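Local coordinates for NOL1/NOP2/sun family protein (Enterococcus faecium, PDB 3M4X), which probably methylates ribosomal RNA, with a NOL1/NOP2/sun-family methyltransferase domain joined in the same chain to a PUA-like RNA-binding domain, at residues 345-356 with 369-377. Residues are numbered along the deposited sequence; the frame is centred on the assembly and turned at random.
Sequences LLVFNDHLWEVP and RTGLHLGDF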
# COMPACT_ATOMS: atom_id res chain seq x y z
N LEU A 345 -2.72 -2.28 23.96
CA LEU A 345 -2.82 -3.72 23.75
C LEU A 345 -4.25 -4.22 23.92
O LEU A 345 -4.83 -4.11 25.00
CB LEU A 345 -1.87 -4.48 24.69
CG LEU A 345 -0.39 -4.10 24.58
CD1 LEU A 345 0.39 -4.66 25.75
CD2 LEU A 345 0.19 -4.58 23.26
N LEU A 346 -4.82 -4.75 22.84
CA LEU A 346 -6.18 -5.28 22.87
C LEU A 346 -6.20 -6.73 22.42
O LEU A 346 -5.34 -7.16 21.66
CB LEU A 346 -7.09 -4.45 21.97
CG LEU A 346 -6.95 -2.92 21.99
CD1 LEU A 346 -8.03 -2.30 21.13
CD2 LEU A 346 -7.00 -2.35 23.40
N VAL A 347 -7.19 -7.47 22.90
CA VAL A 347 -7.36 -8.86 22.48
C VAL A 347 -8.74 -9.07 21.84
O VAL A 347 -9.76 -8.62 22.38
CB VAL A 347 -7.18 -9.83 23.66
CG1 VAL A 347 -7.19 -11.27 23.18
CG2 VAL A 347 -5.88 -9.53 24.41
N PHE A 348 -8.77 -9.73 20.69
CA PHE A 348 -10.01 -10.19 20.08
C PHE A 348 -9.76 -11.61 19.60
O PHE A 348 -8.80 -11.85 18.87
CB PHE A 348 -10.41 -9.33 18.87
CG PHE A 348 -10.14 -7.86 19.04
CD1 PHE A 348 -9.22 -7.22 18.22
CD2 PHE A 348 -10.80 -7.12 20.00
CE1 PHE A 348 -8.97 -5.86 18.35
CE2 PHE A 348 -10.55 -5.76 20.14
CZ PHE A 348 -9.63 -5.13 19.32
N ASN A 349 -10.59 -12.57 20.02
CA ASN A 349 -10.40 -13.96 19.61
C ASN A 349 -9.04 -14.52 20.00
O ASN A 349 -8.49 -15.38 19.29
CB ASN A 349 -10.57 -14.11 18.09
CG ASN A 349 -12.02 -14.27 17.69
OD1 ASN A 349 -12.91 -14.38 18.53
ND2 ASN A 349 -12.27 -14.28 16.38
N ASP A 350 -8.49 -14.04 21.11
CA ASP A 350 -7.19 -14.48 21.62
C ASP A 350 -6.03 -13.94 20.79
O ASP A 350 -4.86 -14.28 21.03
CB ASP A 350 -7.12 -16.01 21.69
CG ASP A 350 -8.27 -16.60 22.46
OD1 ASP A 350 -9.10 -17.29 21.83
OD2 ASP A 350 -8.34 -16.38 23.70
N HIS A 351 -6.35 -13.11 19.81
CA HIS A 351 -5.35 -12.39 19.05
C HIS A 351 -4.96 -11.13 19.82
O HIS A 351 -5.81 -10.30 20.13
CB HIS A 351 -5.90 -11.99 17.67
CG HIS A 351 -6.35 -13.14 16.83
ND1 HIS A 351 -5.60 -14.29 16.66
CD2 HIS A 351 -7.46 -13.31 16.07
CE1 HIS A 351 -6.24 -15.12 15.85
NE2 HIS A 351 -7.37 -14.55 15.48
N LEU A 352 -3.67 -11.00 20.13
CA LEU A 352 -3.15 -9.79 20.76
C LEU A 352 -2.75 -8.76 19.70
O LEU A 352 -1.99 -9.07 18.79
CB LEU A 352 -1.96 -10.14 21.65
CG LEU A 352 -1.35 -9.03 22.51
CD1 LEU A 352 -2.40 -8.46 23.46
CD2 LEU A 352 -0.16 -9.56 23.28
N TRP A 353 -3.25 -7.54 19.84
CA TRP A 353 -2.99 -6.50 18.86
C TRP A 353 -2.40 -5.30 19.56
O TRP A 353 -2.74 -4.99 20.69
CB TRP A 353 -4.29 -6.05 18.18
CG TRP A 353 -4.85 -7.04 17.25
CD1 TRP A 353 -5.77 -8.01 17.54
CD2 TRP A 353 -4.56 -7.16 15.86
NE1 TRP A 353 -6.06 -8.74 16.41
CE2 TRP A 353 -5.32 -8.24 15.36
CE3 TRP A 353 -3.72 -6.47 14.98
CZ2 TRP A 353 -5.27 -8.63 14.04
CZ3 TRP A 353 -3.68 -6.87 13.66
CH2 TRP A 353 -4.44 -7.94 13.20
N GLU A 354 -1.53 -4.60 18.86
CA GLU A 354 -1.02 -3.34 19.37
C GLU A 354 -1.54 -2.29 18.42
O GLU A 354 -1.18 -2.29 17.24
CB GLU A 354 0.51 -3.34 19.40
CG GLU A 354 1.12 -2.01 19.82
CD GLU A 354 2.62 -2.06 19.84
OE1 GLU A 354 3.18 -3.17 19.91
OE2 GLU A 354 3.25 -0.99 19.78
N VAL A 355 -2.38 -1.41 18.94
CA VAL A 355 -3.11 -0.45 18.13
C VAL A 355 -2.58 0.96 18.36
O VAL A 355 -2.35 1.35 19.50
CB VAL A 355 -4.61 -0.47 18.48
CG1 VAL A 355 -5.40 0.34 17.46
CG2 VAL A 355 -5.12 -1.89 18.51
N PRO A 356 -2.38 1.72 17.28
CA PRO A 356 -1.84 3.07 17.43
C PRO A 356 -2.75 3.92 18.29
O PRO A 356 -3.96 3.73 18.32
CB PRO A 356 -1.82 3.59 16.00
CG PRO A 356 -1.76 2.38 15.16
CD PRO A 356 -2.60 1.38 15.87
N ARG A 369 -7.64 -5.69 9.95
CA ARG A 369 -6.34 -5.64 10.59
C ARG A 369 -6.26 -4.43 11.50
O ARG A 369 -6.49 -3.30 11.05
CB ARG A 369 -5.23 -5.60 9.53
CG ARG A 369 -3.83 -5.68 10.08
CD ARG A 369 -2.88 -6.34 9.09
NE ARG A 369 -2.05 -7.27 9.81
CZ ARG A 369 -2.04 -8.58 9.60
NH1 ARG A 369 -2.78 -9.12 8.65
NH2 ARG A 369 -1.24 -9.33 10.34
N THR A 370 -5.95 -4.65 12.77
CA THR A 370 -5.99 -3.58 13.77
C THR A 370 -4.61 -3.29 14.35
O THR A 370 -4.33 -3.65 15.49
CB THR A 370 -6.96 -3.94 14.92
OG1 THR A 370 -8.26 -4.19 14.38
CG2 THR A 370 -7.06 -2.81 15.91
N GLY A 371 -3.75 -2.64 13.57
CA GLY A 371 -2.41 -2.34 14.04
C GLY A 371 -1.45 -3.51 13.89
O GLY A 371 -1.45 -4.20 12.87
N LEU A 372 -0.62 -3.73 14.89
CA LEU A 372 0.35 -4.81 14.82
C LEU A 372 -0.16 -6.03 15.56
O LEU A 372 -0.42 -5.98 16.77
CB LEU A 372 1.72 -4.38 15.37
CG LEU A 372 2.82 -5.46 15.30
CD1 LEU A 372 3.16 -5.82 13.84
CD2 LEU A 372 4.08 -5.05 16.08
N HIS A 373 -0.30 -7.12 14.82
CA HIS A 373 -0.65 -8.41 15.40
C HIS A 373 0.57 -9.00 16.12
O HIS A 373 1.54 -9.39 15.47
CB HIS A 373 -1.13 -9.35 14.29
CG HIS A 373 -1.47 -10.72 14.77
ND1 HIS A 373 -1.99 -10.96 16.02
CD2 HIS A 373 -1.38 -11.92 14.16
CE1 HIS A 373 -2.20 -12.26 16.16
NE2 HIS A 373 -1.84 -12.86 15.04
N LEU A 374 0.53 -9.06 17.45
CA LEU A 374 1.69 -9.47 18.23
C LEU A 374 1.80 -10.99 18.37
O LEU A 374 2.90 -11.55 18.38
CB LEU A 374 1.67 -8.82 19.61
CG LEU A 374 1.84 -7.30 19.64
CD1 LEU A 374 1.60 -6.75 21.03
CD2 LEU A 374 3.21 -6.88 19.14
N GLY A 375 0.65 -11.65 18.49
CA GLY A 375 0.61 -13.10 18.61
C GLY A 375 -0.73 -13.60 19.11
O GLY A 375 -1.68 -12.83 19.26
N ASP A 376 -0.81 -14.91 19.37
CA ASP A 376 -2.04 -15.55 19.81
C ASP A 376 -1.86 -16.28 21.12
O ASP A 376 -0.85 -16.96 21.34
CB ASP A 376 -2.54 -16.55 18.76
CG ASP A 376 -2.93 -15.88 17.47
OD1 ASP A 376 -3.30 -14.70 17.52
OD2 ASP A 376 -2.88 -16.54 16.41
N PHE A 377 -2.85 -16.15 21.99
CA PHE A 377 -2.89 -16.93 23.21
C PHE A 377 -3.51 -18.28 22.89
O PHE A 377 -4.44 -18.38 22.09
CB PHE A 377 -3.72 -16.22 24.26
CG PHE A 377 -3.15 -14.90 24.69
CD1 PHE A 377 -3.76 -13.71 24.29
CD2 PHE A 377 -2.04 -14.84 25.52
CE1 PHE A 377 -3.26 -12.49 24.70
CE2 PHE A 377 -1.53 -13.63 25.93
CZ PHE A 377 -2.14 -12.45 25.52
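The second arm of a hairpin, turned by a type I' turn from Phe348 to His351, pairs antiparallel with strand 372-377 at the middle of a four-stranded sheet, setting Trp353 against His373 and His351 against Asp376. Leu352 N gives a bond to Gly375 O (2.8 Å), and Leu352 O receives Leu374 N (2.9 Å) and, weakly, His373 ND1. The register slips by one between Leu352 and Trp353, a beta bulge. The Trp353 indole lies between the His373 side chain and the Thr370 backbone: His373 CB sits over one face of its six-membered ring, a CH-pi contact 3.8 Å from the centroid, while Thr370 N lies toward the rim of the opposite face. The His373 side chain leaves with CG trans to N (chi1 178°), bringing CE1 to 4.0 Å from His351 ND1. That nitrogen bonds Asp376 OD1 at a doubtfully short 2.5 Å. On the sheet's other face, Leu345, Leu352 and Leu374 pack on Trp330 of helix 324-336. This face is mainly apolar, with one buried carboxylate, Glu354, whose oxygens are bonded by Tyr339, Thr342 and Gly343. A carboxylate as near as Asp376 would be expected to favour a positive charge on His351, a tendency neighbouring His373 may oppose.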